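Local atomic coordinates of tail fiber protein (PDB entry 5W5P), a protein that forms a trimeric phage tailspike and probably recognises and degrades the capsular polysaccharide of its Acinetobacter host. Residues 48-53 and 73-78; 53-58 and 96-101; 499-502 and 508-511; 513-518 and 580-585. All coordinates share one frame; numbering follows the deposited sequence.

How the contacts relate
Near the N terminus, contact 1 joins the loop before strand 56-59 to strand 71-75 and the turn after it, closing a hairpin. The first segment of contact 2 starts at Asn53, the last residue of the first segment of contact 1, and the contact reaches past strand 71-75 to strand 97-100. The two therefore cross along the chain, and Asp76 OD2 of one is in a salt bridge with Lys99 NZ of the other. A long series of parallel strands intervenes, and the centres of contacts 1 and 3 lie about 100 Å apart. In the C-terminal region contact 3 closes the short loop of the hairpin formed by strands 492-503 and 509-523. Contact 4, next in series, sets strand 509-523 against strand 577-582 of another sheet.

Contact 1 (48-53 and 73-78); sequences FKPIVN and FYADTS
Ala75, in strand 71-75, meets Pro50 through its methyl group: CB lies 3.9 Å from Pro50 CB and 4.1 Å from Pro50 CG, so it rests against the CB-CG part of the pyrrolidine ring. A small residue suits this buried place, because the Trp98 side chain also packs on both Ala75 and Pro50. Asp76 turns the other way. Its OD1 pairs with the hydroxyl of Ser78 (OG to OD1 2.7 Å), met on the syn side but 33° out of the carboxylate plane, and weakly with the Ser78 amide, while OD2 forms a salt bridge with Lys99. Both bonds to Ser78 bridge over Thr77, which faces Asn53 across the contact. Thr77 holds OG1 beside its backbone N and CG2 anti to it (chi1 -38°), and both branches then meet Asn53: OG1 comes within 3.3 Å of Asn53 CB and CG2 within 3.4 Å of Asn53 ND2. The two side chains cross at about a right angle, and no hydrogen bond joins them; both residues are exposed, where short polar side chains are at home. Behind the loop, Ile51 and Val52 pack on Lys38 of the second subunit. Backbone bonds join Ala75 to Gln55, and the contact lies at the open end of the antiparallel hairpin of strands 56-59 and 71-75, in the four-stranded N-terminal sheet.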
loop_
_atom_site.group_PDB
_atom_site.type_symbol
_atom_site.label_atom_id
_atom_site.label_comp_id
_atom_site.label_asym_id
_atom_site.label_seq_id
_atom_site.Cartn_x
_atom_site.Cartn_y
_atom_site.Cartn_z
ATOM N N PHE A 48 -53.919 4.401 -26.092
ATOM C CA PHE A 48 -54.066 5.846 -26.154
ATOM C C PHE A 48 -53.505 6.379 -27.466
ATOM O O PHE A 48 -52.476 5.904 -27.957
ATOM C CB PHE A 48 -53.350 6.491 -24.967
ATOM C CG PHE A 48 -53.378 7.992 -24.976
ATOM C CD1 PHE A 48 -54.563 8.679 -24.761
ATOM C CD2 PHE A 48 -52.216 8.717 -25.179
ATOM C CE1 PHE A 48 -54.589 10.062 -24.759
ATOM C CE2 PHE A 48 -52.234 10.102 -25.176
ATOM C CZ PHE A 48 -53.421 10.775 -24.964
ATOM N N LYS A 49 -54.196 7.361 -28.038
ATOM C CA LYS A 49 -53.736 8.028 -29.246
ATOM C C LYS A 49 -53.285 9.440 -28.909
ATOM O O LYS A 49 -54.014 10.163 -28.216
ATOM C CB LYS A 49 -54.846 8.063 -30.305
ATOM C CG LYS A 49 -55.223 6.685 -30.839
ATOM C CD LYS A 49 -56.567 6.694 -31.556
ATOM C CE LYS A 49 -56.507 7.515 -32.835
ATOM N NZ LYS A 49 -57.823 7.571 -33.534
ATOM N N PRO A 50 -52.106 9.864 -29.358
ATOM C CA PRO A 50 -51.612 11.192 -28.978
ATOM C C PRO A 50 -52.462 12.299 -29.578
ATOM O O PRO A 50 -53.009 12.172 -30.675
ATOM C CB PRO A 50 -50.188 11.217 -29.547
ATOM C CG PRO A 50 -50.220 10.242 -30.674
ATOM C CD PRO A 50 -51.173 9.160 -30.255
ATOM N N ILE A 51 -52.569 13.397 -28.837
ATOM C CA ILE A 51 -53.356 14.528 -29.310
ATOM C C ILE A 51 -52.533 15.465 -30.194
ATOM O O ILE A 51 -53.078 16.076 -31.118
ATOM C CB ILE A 51 -53.981 15.284 -28.126
ATOM C CG1 ILE A 51 -52.902 15.797 -27.179
ATOM C CG2 ILE A 51 -54.943 14.383 -27.367
ATOM C CD1 ILE A 51 -53.442 16.697 -26.096
ATOM N N VAL A 52 -51.232 15.590 -29.939
ATOM C CA VAL A 52 -50.335 16.382 -30.770
ATOM C C VAL A 52 -49.107 15.536 -31.088
ATOM O O VAL A 52 -48.883 14.477 -30.502
ATOM C CB VAL A 52 -49.919 17.711 -30.101
ATOM C CG1 VAL A 52 -51.120 18.637 -29.945
ATOM C CG2 VAL A 52 -49.260 17.453 -28.753
ATOM N N ASN A 53 -48.312 16.019 -32.038
ATOM C CA ASN A 53 -47.077 15.343 -32.406
ATOM C C ASN A 53 -45.992 15.669 -31.387
ATOM O O ASN A 53 -45.783 16.835 -31.040
ATOM C CB ASN A 53 -46.636 15.757 -33.810
ATOM C CG ASN A 53 -47.523 15.172 -34.896
ATOM O OD1 ASN A 53 -48.555 14.561 -34.609
ATOM N ND2 ASN A 53 -47.127 15.360 -36.150
ATOM N N PHE A 73 -43.252 9.147 -21.511
ATOM C CA PHE A 73 -43.156 8.631 -22.870
ATOM C C PHE A 73 -43.586 9.723 -23.840
ATOM O O PHE A 73 -44.598 10.395 -23.612
ATOM C CB PHE A 73 -44.029 7.381 -23.053
ATOM C CG PHE A 73 -43.519 6.170 -22.322
ATOM C CD1 PHE A 73 -43.845 5.954 -20.991
ATOM C CD2 PHE A 73 -42.707 5.247 -22.967
ATOM C CE1 PHE A 73 -43.372 4.841 -20.318
ATOM C CE2 PHE A 73 -42.232 4.133 -22.297
ATOM C CZ PHE A 73 -42.566 3.931 -20.972
ATOM N N TYR A 74 -42.822 9.907 -24.912
ATOM C CA TYR A 74 -43.158 10.882 -25.939
ATOM C C TYR A 74 -43.468 10.172 -27.248
ATOM O O TYR A 74 -42.843 9.161 -27.584
ATOM C CB TYR A 74 -42.035 11.911 -26.137
ATOM C CG TYR A 74 -40.849 11.430 -26.939
ATOM C CD1 TYR A 74 -39.835 10.688 -26.335
ATOM C CD2 TYR A 74 -40.726 11.737 -28.289
ATOM C CE1 TYR A 74 -38.735 10.250 -27.055
ATOM C CE2 TYR A 74 -39.636 11.306 -29.020
ATOM C CZ TYR A 74 -38.640 10.562 -28.398
ATOM O OH TYR A 74 -37.548 10.130 -29.122
ATOM N N ALA A 75 -44.450 10.700 -27.974
ATOM C CA ALA A 75 -44.880 10.117 -29.244
ATOM C C ALA A 75 -43.911 10.564 -30.330
ATOM O O ALA A 75 -43.949 11.708 -30.784
ATOM C CB ALA A 75 -46.312 10.526 -29.570
ATOM N N ASP A 76 -43.029 9.656 -30.743
ATOM C CA ASP A 76 -42.057 9.929 -31.800
ATOM C C ASP A 76 -42.763 9.791 -33.143
ATOM O O ASP A 76 -42.865 8.699 -33.710
ATOM C CB ASP A 76 -40.866 8.985 -31.687
ATOM C CG ASP A 76 -39.698 9.416 -32.546
ATOM O OD1 ASP A 76 -39.811 10.451 -33.235
ATOM O OD2 ASP A 76 -38.666 8.715 -32.537
ATOM N N THR A 77 -43.256 10.922 -33.658
ATOM C CA THR A 77 -44.021 10.915 -34.903
ATOM C C THR A 77 -43.172 10.529 -36.108
ATOM O O THR A 77 -43.721 10.055 -37.108
ATOM C CB THR A 77 -44.663 12.287 -35.145
ATOM O OG1 THR A 77 -45.119 12.837 -33.901
ATOM C CG2 THR A 77 -45.844 12.161 -36.093
ATOM N N SER A 78 -41.852 10.709 -36.030
ATOM C CA SER A 78 -40.969 10.354 -37.135
ATOM C C SER A 78 -40.711 8.854 -37.232
ATOM O O SER A 78 -40.251 8.388 -38.281
ATOM C CB SER A 78 -39.635 11.093 -36.997
ATOM O OG SER A 78 -38.961 10.729 -35.801
#

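Contact 2 (53-58 and 96-101); sequences NGQTVY and TRWKRK
Lys101 NZ is hydrogen-bonded to Gly60 O of the second subunit, and on its way there the side chain passes Thr56. What touches is the methylene before the nitrogen: Lys101 CE lies 3.3 Å from Thr56 OG1 and 3.8 Å from Thr56 CG2, whereas NZ stays 3.7 Å from Thr56 OG1 and no bond forms. The lysine chain is bent twice, with chi2 at -105° and chi3 at -144°, well off the staggered values, and this takes the chain slantwise across the threonine toward the neighbouring subunit. Tyr58 of the second subunit packs on both residues. A long flexible side chain with a charged end suits such a seam, and threonine offers it a short branched flank.

The buried half belongs to Trp98. Atoms CZ3 and CH2 of its six-membered ring approach Val57 CG2, which is 3.6 Å from Trp98 CZ3, and the two side chains cross at about a right angle. The same CZ3 comes to 3.6 Å from Gln55 O. Thr96 CG2 sits 3.5 Å above the indole plane, offset toward the rim of one face. Leu45 of helix 42-46 packs on both Val57 and Trp98. Gln55 OE1, meanwhile, accepts a hydrogen bond from Ile51 N.

Strand 71-75 runs between strands 56-59 and 97-100, so these side chains meet across an intervening strand without backbone pairing. Cohesion here comes from apolar packing on the side facing helix 42-46, while Lys101 carries its amine to a backbone carbonyl of the second subunit.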
loop_
_atom_site.group_PDB
_atom_site.type_symbol
_atom_site.label_atom_id
_atom_site.label_comp_id
_atom_site.label_asym_id
_atom_site.label_seq_id
_atom_site.Cartn_x
_atom_site.Cartn_y
_atom_site.Cartn_z
ATOM N N ASN A 53 -48.312 16.019 -32.038
ATOM C CA ASN A 53 -47.077 15.343 -32.406
ATOM C C ASN A 53 -45.992 15.669 -31.387
ATOM O O ASN A 53 -45.783 16.835 -31.040
ATOM C CB ASN A 53 -46.636 15.757 -33.810
ATOM C CG ASN A 53 -47.523 15.172 -34.896
ATOM O OD1 ASN A 53 -48.555 14.561 -34.609
ATOM N ND2 ASN A 53 -47.127 15.360 -36.150
ATOM N N GLY A 54 -45.307 14.635 -30.905
ATOM C CA GLY A 54 -44.298 14.826 -29.884
ATOM C C GLY A 54 -44.841 15.039 -28.492
ATOM O O GLY A 54 -44.138 15.599 -27.644
ATOM N N GLN A 55 -46.075 14.617 -28.229
ATOM C CA GLN A 55 -46.654 14.778 -26.904
ATOM C C GLN A 55 -45.940 13.871 -25.912
ATOM O O GLN A 55 -45.590 12.732 -26.229
ATOM C CB GLN A 55 -48.151 14.456 -26.938
ATOM C CG GLN A 55 -48.870 14.622 -25.605
ATOM C CD GLN A 55 -50.250 13.991 -25.599
ATOM O OE1 GLN A 55 -50.581 13.191 -26.473
ATOM N NE2 GLN A 55 -51.066 14.351 -24.613
ATOM N N THR A 56 -45.711 14.383 -24.708
ATOM C CA THR A 56 -45.172 13.586 -23.613
ATOM C C THR A 56 -46.281 13.345 -22.598
ATOM O O THR A 56 -46.905 14.299 -22.115
ATOM C CB THR A 56 -43.975 14.266 -22.947
ATOM O OG1 THR A 56 -43.014 14.642 -23.942
ATOM C CG2 THR A 56 -43.315 13.307 -21.964
ATOM N N VAL A 57 -46.530 12.073 -22.291
ATOM C CA VAL A 57 -47.495 11.669 -21.283
ATOM C C VAL A 57 -46.775 10.820 -20.245
ATOM O O VAL A 57 -45.691 10.282 -20.484
ATOM C CB VAL A 57 -48.682 10.890 -21.886
ATOM C CG1 VAL A 57 -49.452 11.763 -22.864
ATOM C CG2 VAL A 57 -48.190 9.621 -22.565
ATOM N N TYR A 58 -47.395 10.697 -19.080
ATOM C CA TYR A 58 -46.848 9.906 -17.990
ATOM C C TYR A 58 -47.648 8.621 -17.836
ATOM O O TYR A 58 -48.877 8.661 -17.718
ATOM C CB TYR A 58 -46.858 10.698 -16.681
ATOM C CG TYR A 58 -46.436 9.873 -15.493
ATOM C CD1 TYR A 58 -47.378 9.339 -14.630
ATOM C CD2 TYR A 58 -45.092 9.611 -15.245
ATOM C CE1 TYR A 58 -47.003 8.575 -13.553
ATOM C CE2 TYR A 58 -44.707 8.842 -14.162
ATOM C CZ TYR A 58 -45.669 8.329 -13.320
ATOM O OH TYR A 58 -45.310 7.563 -12.236
ATOM N N THR A 96 -48.496 4.391 -33.088
ATOM C CA THR A 96 -47.622 5.392 -32.493
ATOM C C THR A 96 -46.492 4.723 -31.724
ATOM O O THR A 96 -46.731 3.859 -30.871
ATOM C CB THR A 96 -48.416 6.305 -31.560
ATOM O OG1 THR A 96 -49.350 7.082 -32.322
ATOM C CG2 THR A 96 -47.482 7.239 -30.813
ATOM N N ARG A 97 -45.258 5.123 -32.026
ATOM C CA ARG A 97 -44.088 4.652 -31.289
ATOM C C ARG A 97 -43.867 5.578 -30.102
ATOM O O ARG A 97 -43.397 6.707 -30.259
ATOM C CB ARG A 97 -42.861 4.594 -32.190
ATOM C CG ARG A 97 -42.614 3.217 -32.769
ATOM C CD ARG A 97 -43.452 3.009 -34.024
ATOM N NE ARG A 97 -43.367 1.639 -34.523
ATOM C CZ ARG A 97 -44.283 1.068 -35.294
ATOM N NH1 ARG A 97 -45.365 1.745 -35.655
ATOM N NH2 ARG A 97 -44.115 -0.180 -35.704
ATOM N N TRP A 98 -44.220 5.094 -28.913
ATOM C CA TRP A 98 -43.939 5.789 -27.664
ATOM C C TRP A 98 -42.553 5.391 -27.166
ATOM O O TRP A 98 -42.236 4.201 -27.067
ATOM C CB TRP A 98 -44.999 5.454 -26.610
ATOM C CG TRP A 98 -46.390 5.942 -26.953
ATOM C CD1 TRP A 98 -47.390 5.226 -27.548
ATOM C CD2 TRP A 98 -46.926 7.251 -26.714
ATOM N NE1 TRP A 98 -48.507 6.009 -27.698
ATOM C CE2 TRP A 98 -48.249 7.255 -27.191
ATOM C CE3 TRP A 98 -46.414 8.417 -26.140
ATOM C CZ2 TRP A 98 -49.067 8.380 -27.113
ATOM C CZ3 TRP A 98 -47.230 9.535 -26.065
ATOM C CH2 TRP A 98 -48.537 9.507 -26.548
ATOM N N LYS A 99 -41.727 6.384 -26.856
ATOM C CA LYS A 99 -40.368 6.151 -26.383
ATOM C C LYS A 99 -40.179 6.790 -25.016
ATOM O O LYS A 99 -40.538 7.952 -24.807
ATOM C CB LYS A 99 -39.329 6.687 -27.376
ATOM C CG LYS A 99 -39.600 6.226 -28.783
ATOM C CD LYS A 99 -38.554 6.653 -29.788
ATOM C CE LYS A 99 -38.541 5.670 -30.956
ATOM N NZ LYS A 99 -37.926 6.290 -32.158
ATOM N N ARG A 100 -39.616 6.022 -24.094
ATOM C CA ARG A 100 -39.383 6.503 -22.741
ATOM C C ARG A 100 -38.327 7.599 -22.744
ATOM O O ARG A 100 -37.315 7.509 -23.445
ATOM C CB ARG A 100 -38.945 5.344 -21.838
ATOM C CG ARG A 100 -38.637 5.727 -20.405
ATOM C CD ARG A 100 -38.011 4.556 -19.648
ATOM N NE ARG A 100 -38.881 3.382 -19.614
ATOM C CZ ARG A 100 -39.804 3.168 -18.683
ATOM N NH1 ARG A 100 -39.979 4.050 -17.711
ATOM N NH2 ARG A 100 -40.548 2.072 -18.720
ATOM N N LYS A 101 -38.580 8.645 -21.964
ATOM C CA LYS A 101 -37.611 9.715 -21.756
ATOM C C LYS A 101 -36.683 9.286 -20.627
ATOM O O LYS A 101 -37.117 9.152 -19.479
ATOM C CB LYS A 101 -38.312 11.027 -21.417
ATOM C CG LYS A 101 -39.346 11.486 -22.442
ATOM C CD LYS A 101 -38.816 12.637 -23.281
ATOM C CE LYS A 101 -39.917 13.631 -23.617
ATOM N NZ LYS A 101 -39.371 14.814 -24.333
#

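Contact 3 (499-502 and 508-511); sequences FMQM and VVLG
A classic beta bulge interrupts the hairpin of strands 492-503 and 509-523: Leu510 and Gly511 together face the single residue Met502. Its carbonyl oxygen serves both amides, accepting Leu510 N at 2.8 Å, almost straight in line with the C=O bond (162°), and Gly511 N weakly at 3.5 Å. In return Met502 N donates to Gly511 O over 3.0 Å, approaching from above the carbonyl plane. Val509 CA adds a CH...O contact to Met502 O at 3.3 Å. Leu510 takes a nearly helical backbone, with psi at -8°, which brings the two successive amides round to one acceptor.

Glycine suits position 511 because a beta carbon there would come tightly against Met502 CG; without one, CG of this selenomethionine lies on the Gly511 backbone, 3.7 Å from Gly511 C. Farther out the long flexible chain bends away, packing on Val599, His563 and Phe564. Gln501 projects elsewhere, its amide hydrogen-bonded to Gln522 and Ser612 of the third subunit, while Val509 packs on that same Gln522.

The local axes of 499-502 and 509-511 make an angle of 114°. The bulge is consistent with this departure from antiparallel, and the buried Met502 O stays hydrogen-bonded, firmly to Leu510 N and weakly to Gly511 N.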
loop_
_atom_site.group_PDB
_atom_site.type_symbol
_atom_site.label_atom_id
_atom_site.label_comp_id
_atom_site.label_asym_id
_atom_site.label_seq_id
_atom_site.Cartn_x
_atom_site.Cartn_y
_atom_site.Cartn_z
ATOM N N PHE A 499 41.702 -1.909 4.803
ATOM C CA PHE A 499 42.252 -2.131 3.469
ATOM C C PHE A 499 43.182 -0.970 3.133
ATOM O O PHE A 499 42.730 0.164 2.943
ATOM C CB PHE A 499 41.132 -2.264 2.439
ATOM C CG PHE A 499 41.619 -2.416 1.017
ATOM C CD1 PHE A 499 42.823 -3.044 0.736
ATOM C CD2 PHE A 499 40.867 -1.933 -0.040
ATOM C CE1 PHE A 499 43.264 -3.182 -0.568
ATOM C CE2 PHE A 499 41.307 -2.070 -1.345
ATOM C CZ PHE A 499 42.506 -2.696 -1.608
HETATM N N MSE A 500 44.479 -1.249 3.058
HETATM C CA MSE A 500 45.457 -0.211 2.774
HETATM C C MSE A 500 45.969 -0.310 1.346
HETATM O O MSE A 500 46.450 -1.361 0.915
HETATM C CB MSE A 500 46.635 -0.292 3.746
HETATM C CG MSE A 500 46.258 -0.232 5.216
HETATM SE SE MSE A 500 47.602 -1.082 6.360
HETATM C CE MSE A 500 47.102 -2.943 6.055
ATOM N N GLN A 501 45.870 0.797 0.617
ATOM C CA GLN A 501 46.400 0.906 -0.736
ATOM C C GLN A 501 47.556 1.898 -0.703
ATOM O O GLN A 501 47.349 3.090 -0.448
ATOM C CB GLN A 501 45.310 1.343 -1.713
ATOM C CG GLN A 501 44.266 0.264 -1.968
ATOM C CD GLN A 501 43.101 0.748 -2.824
ATOM O OE1 GLN A 501 42.409 1.703 -2.470
ATOM N NE2 GLN A 501 42.885 0.085 -3.954
HETATM N N MSE A 502 48.768 1.408 -0.941
HETATM C CA MSE A 502 49.936 2.284 -0.982
HETATM C C MSE A 502 50.030 2.924 -2.356
HETATM O O MSE A 502 50.086 2.233 -3.376
HETATM C CB MSE A 502 51.224 1.520 -0.651
HETATM C CG MSE A 502 51.024 0.267 0.187
HETATM SE SE MSE A 502 50.163 0.577 1.918
HETATM C CE MSE A 502 49.810 -1.283 2.372
ATOM N N VAL A 508 49.042 6.199 -7.935
ATOM C CA VAL A 508 49.358 4.931 -8.581
ATOM C C VAL A 508 49.577 3.902 -7.479
ATOM O O VAL A 508 50.426 4.094 -6.600
ATOM C CB VAL A 508 50.594 5.060 -9.485
ATOM C CG1 VAL A 508 51.027 3.699 -10.003
ATOM C CG2 VAL A 508 50.305 6.014 -10.633
ATOM N N VAL A 509 48.805 2.819 -7.508
ATOM C CA VAL A 509 48.864 1.815 -6.449
ATOM C C VAL A 509 50.091 0.934 -6.660
ATOM O O VAL A 509 50.187 0.213 -7.660
ATOM C CB VAL A 509 47.580 0.977 -6.410
ATOM C CG1 VAL A 509 47.717 -0.161 -5.407
ATOM C CG2 VAL A 509 46.386 1.860 -6.067
ATOM N N LEU A 510 51.034 0.995 -5.714
ATOM C CA LEU A 510 52.235 0.171 -5.740
ATOM C C LEU A 510 52.202 -0.974 -4.738
ATOM O O LEU A 510 53.096 -1.828 -4.767
ATOM C CB LEU A 510 53.481 1.031 -5.468
ATOM C CG LEU A 510 53.842 2.073 -6.526
ATOM C CD1 LEU A 510 55.198 2.679 -6.226
ATOM C CD2 LEU A 510 53.822 1.458 -7.918
ATOM N N GLY A 511 51.206 -1.013 -3.855
ATOM C CA GLY A 511 51.095 -2.084 -2.883
ATOM C C GLY A 511 49.704 -2.121 -2.296
ATOM O O GLY A 511 48.918 -1.177 -2.440
#

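Contact 4 (513-518 and 580-585); sequences AVAKVS and LKLSGY
Val517 and Leu580 reach toward each other tip to tip, Val517 CG1 standing 3.9 Å from Leu580 CD2. The valine sends CG1 straight out, anti to its own amide nitrogen (chi1 -180°). Leu580 answers with CG anti to the carbonyl carbon, but its end is turned to an unusual value, chi2 92°, away from the staggered positions, and this swings CD2 toward the valine. The neighbouring pair is looser: Ala515 CB lies 4.4 Å from Leu582 CD1. Leu582 keeps an ordinary extended end, chi2 173°, and its length makes up for the shortness of the alanine methyl.

The matched CA atoms are 9.3 Å apart for Ala515 and Leu582 and 9.4 Å for Val517 and Leu580, too far for backbone pairing but right for two sheets packed face to face as in a beta sandwich. Strand 509-523 lies in one sheet, strand 577-582 in the other, and alternate residues point into the layer between them. Aliphatic side chains suit that layer, which Leu569 enters against both Val517 and Leu582, and Met496 and Ile571 against Leu580. The intervening lysines head elsewhere: Lys581 forms a salt bridge with Glu572, and Lys516 pairs with Asp495 of the third subunit.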
loop_
_atom_site.group_PDB
_atom_site.type_symbol
_atom_site.label_atom_id
_atom_site.label_comp_id
_atom_site.label_asym_id
_atom_site.label_seq_id
_atom_site.Cartn_x
_atom_site.Cartn_y
_atom_site.Cartn_z
ATOM N N ALA A 513 47.466 -4.151 1.175
ATOM C CA ALA A 513 47.452 -5.021 2.338
ATOM C C ALA A 513 46.137 -4.823 3.075
ATOM O O ALA A 513 45.356 -3.918 2.764
ATOM C CB ALA A 513 48.640 -4.734 3.262
ATOM N N VAL A 514 45.896 -5.678 4.063
ATOM C CA VAL A 514 44.709 -5.559 4.902
ATOM C C VAL A 514 45.067 -6.034 6.304
ATOM O O VAL A 514 45.749 -7.052 6.472
ATOM C CB VAL A 514 43.512 -6.342 4.319
ATOM C CG1 VAL A 514 43.922 -7.752 3.940
ATOM C CG2 VAL A 514 42.332 -6.354 5.290
ATOM N N ALA A 515 44.640 -5.270 7.306
ATOM C CA ALA A 515 44.841 -5.605 8.707
ATOM C C ALA A 515 43.506 -5.931 9.358
ATOM O O ALA A 515 42.491 -5.283 9.082
ATOM C CB ALA A 515 45.514 -4.452 9.459
ATOM N N LYS A 516 43.509 -6.939 10.222
ATOM C CA LYS A 516 42.351 -7.293 11.033
ATOM C C LYS A 516 42.650 -6.924 12.480
ATOM O O LYS A 516 43.589 -7.462 13.079
ATOM C CB LYS A 516 42.031 -8.782 10.902
ATOM C CG LYS A 516 42.012 -9.292 9.467
ATOM C CD LYS A 516 40.933 -8.608 8.647
ATOM C CE LYS A 516 39.548 -8.920 9.201
ATOM N NZ LYS A 516 38.437 -8.380 8.357
ATOM N N VAL A 517 41.861 -6.005 13.035
ATOM C CA VAL A 517 42.066 -5.489 14.384
ATOM C C VAL A 517 40.818 -5.757 15.212
ATOM O O VAL A 517 39.698 -5.717 14.692
ATOM C CB VAL A 517 42.399 -3.981 14.365
ATOM C CG1 VAL A 517 42.616 -3.457 15.773
ATOM C CG2 VAL A 517 43.632 -3.725 13.513
ATOM N N SER A 518 41.016 -6.038 16.499
ATOM C CA SER A 518 39.934 -6.183 17.462
ATOM C C SER A 518 40.092 -5.126 18.549
ATOM O O SER A 518 41.211 -4.833 18.982
ATOM C CB SER A 518 39.930 -7.590 18.074
ATOM O OG SER A 518 38.675 -7.904 18.648
ATOM N N LEU A 580 45.965 4.169 14.865
ATOM C CA LEU A 580 46.473 2.811 14.717
ATOM C C LEU A 580 47.656 2.825 13.756
ATOM O O LEU A 580 47.595 3.451 12.693
ATOM C CB LEU A 580 45.375 1.875 14.212
ATOM C CG LEU A 580 44.217 1.622 15.184
ATOM C CD1 LEU A 580 43.089 2.617 14.950
ATOM C CD2 LEU A 580 43.705 0.195 15.066
ATOM N N LYS A 581 48.740 2.153 14.142
ATOM C CA LYS A 581 49.988 2.213 13.396
ATOM C C LYS A 581 50.591 0.823 13.246
ATOM O O LYS A 581 50.458 -0.030 14.129
ATOM C CB LYS A 581 51.011 3.130 14.076
ATOM C CG LYS A 581 50.436 4.387 14.700
ATOM C CD LYS A 581 51.498 5.099 15.513
ATOM C CE LYS A 581 50.996 6.416 16.053
ATOM N NZ LYS A 581 52.113 7.171 16.686
ATOM N N LEU A 582 51.273 0.613 12.120
ATOM C CA LEU A 582 51.983 -0.626 11.842
ATOM C C LEU A 582 53.463 -0.339 11.619
ATOM O O LEU A 582 53.835 0.699 11.061
ATOM C CB LEU A 582 51.400 -1.342 10.618
ATOM C CG LEU A 582 49.965 -1.848 10.771
ATOM C CD1 LEU A 582 49.432 -2.375 9.447
ATOM C CD2 LEU A 582 49.885 -2.915 11.854
ATOM N N SER A 583 54.304 -1.274 12.052
ATOM C CA SER A 583 55.749 -1.137 11.958
ATOM C C SER A 583 56.285 -1.912 10.752
ATOM O O SER A 583 55.538 -2.538 9.992
ATOM C CB SER A 583 56.414 -1.608 13.253
ATOM O OG SER A 583 56.043 -2.942 13.560
ATOM N N GLY A 584 57.604 -1.856 10.579
ATOM C CA GLY A 584 58.260 -2.559 9.492
ATOM C C GLY A 584 57.950 -2.024 8.110
ATOM O O GLY A 584 57.978 -2.786 7.138
ATOM N N TYR A 585 57.667 -0.731 7.991
ATOM C CA TYR A 585 57.264 -0.151 6.718
ATOM C C TYR A 585 58.475 0.363 5.951
ATOM O O TYR A 585 59.283 1.129 6.487
ATOM C CB TYR A 585 56.265 0.988 6.931
ATOM C CG TYR A 585 55.848 1.659 5.643
ATOM C CD1 TYR A 585 54.757 1.189 4.918
ATOM C CD2 TYR A 585 56.552 2.749 5.142
ATOM C CE1 TYR A 585 54.371 1.793 3.739
ATOM C CE2 TYR A 585 56.178 3.355 3.963
ATOM C CZ TYR A 585 55.084 2.873 3.267
ATOM O OH TYR A 585 54.704 3.472 2.092
#